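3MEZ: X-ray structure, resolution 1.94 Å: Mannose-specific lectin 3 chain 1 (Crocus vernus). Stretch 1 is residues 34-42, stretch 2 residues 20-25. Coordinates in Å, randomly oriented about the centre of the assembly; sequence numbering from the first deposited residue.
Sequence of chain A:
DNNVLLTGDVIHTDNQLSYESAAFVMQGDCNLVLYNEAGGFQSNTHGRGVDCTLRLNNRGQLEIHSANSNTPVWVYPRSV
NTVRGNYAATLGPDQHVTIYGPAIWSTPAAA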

# COMPACT_ATOMS: atom_id res chain seq x y z
N LEU A 34 -2.42 27.36 5.08
CA LEU A 34 -2.47 26.06 4.43
C LEU A 34 -3.34 26.18 3.19
O LEU A 34 -4.50 26.45 3.33
CB LEU A 34 -3.14 25.04 5.32
CG LEU A 34 -2.82 23.54 5.25
CD1 LEU A 34 -4.01 22.68 5.47
CD2 LEU A 34 -2.06 23.10 4.07
N TYR A 35 -2.76 26.01 2.02
CA TYR A 35 -3.54 26.00 0.80
C TYR A 35 -3.68 24.57 0.33
O TYR A 35 -2.74 23.89 0.15
CB TYR A 35 -2.94 26.84 -0.30
CG TYR A 35 -2.85 28.29 -0.02
CD1 TYR A 35 -1.73 28.83 0.52
CD2 TYR A 35 -3.88 29.13 -0.32
CE1 TYR A 35 -1.64 30.16 0.76
CE2 TYR A 35 -3.80 30.47 -0.09
CZ TYR A 35 -2.67 30.99 0.45
OH TYR A 35 -2.59 32.31 0.71
N ASN A 36 -4.91 24.15 0.17
CA ASN A 36 -5.19 22.83 -0.26
C ASN A 36 -6.54 22.72 -0.91
O ASN A 36 -7.14 23.68 -1.21
CB ASN A 36 -5.07 21.86 0.89
CG ASN A 36 -6.14 22.02 1.90
OD1 ASN A 36 -7.16 22.59 1.66
ND2 ASN A 36 -5.90 21.51 3.04
N GLU A 37 -6.97 21.51 -1.11
CA GLU A 37 -8.29 21.19 -1.60
C GLU A 37 -9.15 20.51 -0.60
O GLU A 37 -9.93 19.70 -0.97
CB GLU A 37 -8.19 20.24 -2.74
CG GLU A 37 -7.94 20.88 -4.01
CD GLU A 37 -7.14 20.00 -4.90
OE1 GLU A 37 -6.54 20.51 -5.85
OE2 GLU A 37 -7.10 18.79 -4.63
N ALA A 38 -8.96 20.75 0.67
CA ALA A 38 -9.66 19.92 1.63
C ALA A 38 -10.07 20.65 2.87
O ALA A 38 -10.23 20.05 3.90
CB ALA A 38 -8.84 18.70 1.96
N GLY A 39 -10.19 21.95 2.79
CA GLY A 39 -10.44 22.70 3.97
C GLY A 39 -9.11 23.23 4.44
O GLY A 39 -8.24 22.48 4.78
N GLY A 40 -9.00 24.54 4.40
CA GLY A 40 -7.81 25.27 4.69
C GLY A 40 -7.59 25.50 6.15
O GLY A 40 -8.30 25.02 6.98
N PHE A 41 -6.53 26.22 6.44
CA PHE A 41 -6.16 26.58 7.78
C PHE A 41 -5.29 27.80 7.66
O PHE A 41 -4.55 27.90 6.73
CB PHE A 41 -5.40 25.42 8.39
CG PHE A 41 -4.84 25.70 9.75
CD1 PHE A 41 -5.50 25.30 10.87
CD2 PHE A 41 -3.65 26.35 9.89
CE1 PHE A 41 -5.00 25.56 12.08
CE2 PHE A 41 -3.16 26.60 11.12
CZ PHE A 41 -3.84 26.20 12.21
N GLN A 42 -5.43 28.74 8.59
CA GLN A 42 -4.56 29.89 8.69
C GLN A 42 -4.41 30.37 10.12
O GLN A 42 -5.29 30.22 10.89
CB GLN A 42 -4.97 31.02 7.78
CG GLN A 42 -6.30 31.62 8.02
CD GLN A 42 -6.61 32.78 7.06
OE1 GLN A 42 -6.36 33.94 7.37
NE2 GLN A 42 -7.17 32.45 5.92
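Stretch 2, residues 20-25: ESAAFV

Stretch 2 lies beside the start of stretch 1 as an antiparallel β-strand. After the turn or loop at Glu20 and Ser21, residues 22-25 run extended, with phi between -106° and -135° and psi between 103° and 143°, and pass Leu34 and Tyr35 in the opposite direction. Ala23 and Tyr35 form a hydrogen-bonded pair, their CA atoms 5.1 Å apart: Ala23 N donates to Tyr35 O at 3.0 Å, and Tyr35 N to Ala23 O at 2.7 Å, both nearly linear. Phe24 and Leu34 form the neighbouring non-hydrogen-bonded pair, where the CA atoms approach to 4.3 Å. The same carbonyls also accept CA-H...O contacts, Leu34 CA lying 3.4 Å from Ala23 O and Ala22 CA 3.4 Å from Tyr35 O.

Beyond Tyr35 stretch 1 leaves the strand and turns. Asn36 suits this bend because its amide can both accept and donate: its OD1 receives Ala38 N at 2.8 Å, while its ND2 reaches Gly39 O at 3.1 Å. Gly39 has positive phi, and at its backbone angles a CB would jam against the preceding carbonyl. The returning chain is tied back where Leu34 N donates to Phe41 O at 2.7 Å.

Side chains alternate between the sheet's faces. Leu34 and Phe24, both buried, share one: Leu34 CB packs 4.0 Å from Phe24 CD2, an apolar contact at the edge of the phenylalanine ring. Phe41 points toward stretch 2 and adds a looser contact, its CD2 4.3 Å from Phe24 CE2. On the other face are Tyr35 and Ala23. The small methyl of Ala23 takes little space, and the exposed Tyr35 ring, with chi1 in m, meets Val25 with its edge, CD1 to CG1 at 3.6 Å. Near the turn, the polar ends of Glu37 and Ser21 approach, OE1 to OG at 3.5 Å, without a hydrogen bond.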

# COMPACT_ATOMS: atom_id res chain seq x y z
N GLU A 20 2.53 17.51 -3.12
CA GLU A 20 1.55 17.42 -4.15
C GLU A 20 0.81 18.74 -4.34
O GLU A 20 1.40 19.71 -4.62
CB GLU A 20 0.67 16.21 -3.98
CG GLU A 20 1.44 15.01 -4.12
CD GLU A 20 0.62 13.77 -3.96
OE1 GLU A 20 -0.44 13.82 -3.36
OE2 GLU A 20 1.07 12.73 -4.41
N SER A 21 -0.49 18.78 -4.18
CA SER A 21 -1.17 20.04 -4.41
C SER A 21 -1.39 20.90 -3.13
O SER A 21 -2.16 21.84 -3.15
CB SER A 21 -2.46 19.86 -5.21
OG SER A 21 -3.50 19.42 -4.41
N ALA A 22 -0.73 20.55 -2.06
CA ALA A 22 -0.85 21.25 -0.82
C ALA A 22 0.40 22.09 -0.56
O ALA A 22 1.46 21.67 -0.88
CB ALA A 22 -1.03 20.31 0.25
N ALA A 23 0.20 23.28 0.00
CA ALA A 23 1.25 24.18 0.49
C ALA A 23 0.95 24.77 1.88
O ALA A 23 -0.17 25.14 2.09
CB ALA A 23 1.44 25.29 -0.45
N PHE A 24 1.94 24.87 2.74
CA PHE A 24 1.81 25.51 4.06
C PHE A 24 2.80 26.63 4.10
O PHE A 24 3.97 26.43 4.27
CB PHE A 24 2.08 24.48 5.16
CG PHE A 24 1.73 24.89 6.60
CD1 PHE A 24 2.63 24.69 7.60
CD2 PHE A 24 0.49 25.34 6.96
CE1 PHE A 24 2.34 25.00 8.88
CE2 PHE A 24 0.21 25.66 8.25
CZ PHE A 24 1.12 25.49 9.19
N VAL A 25 2.31 27.83 3.94
CA VAL A 25 3.16 28.93 3.63
C VAL A 25 3.27 30.06 4.66
O VAL A 25 2.32 30.62 5.07
CB VAL A 25 2.98 29.42 2.12
CG1 VAL A 25 1.73 28.92 1.48
CG2 VAL A 25 3.17 30.84 1.94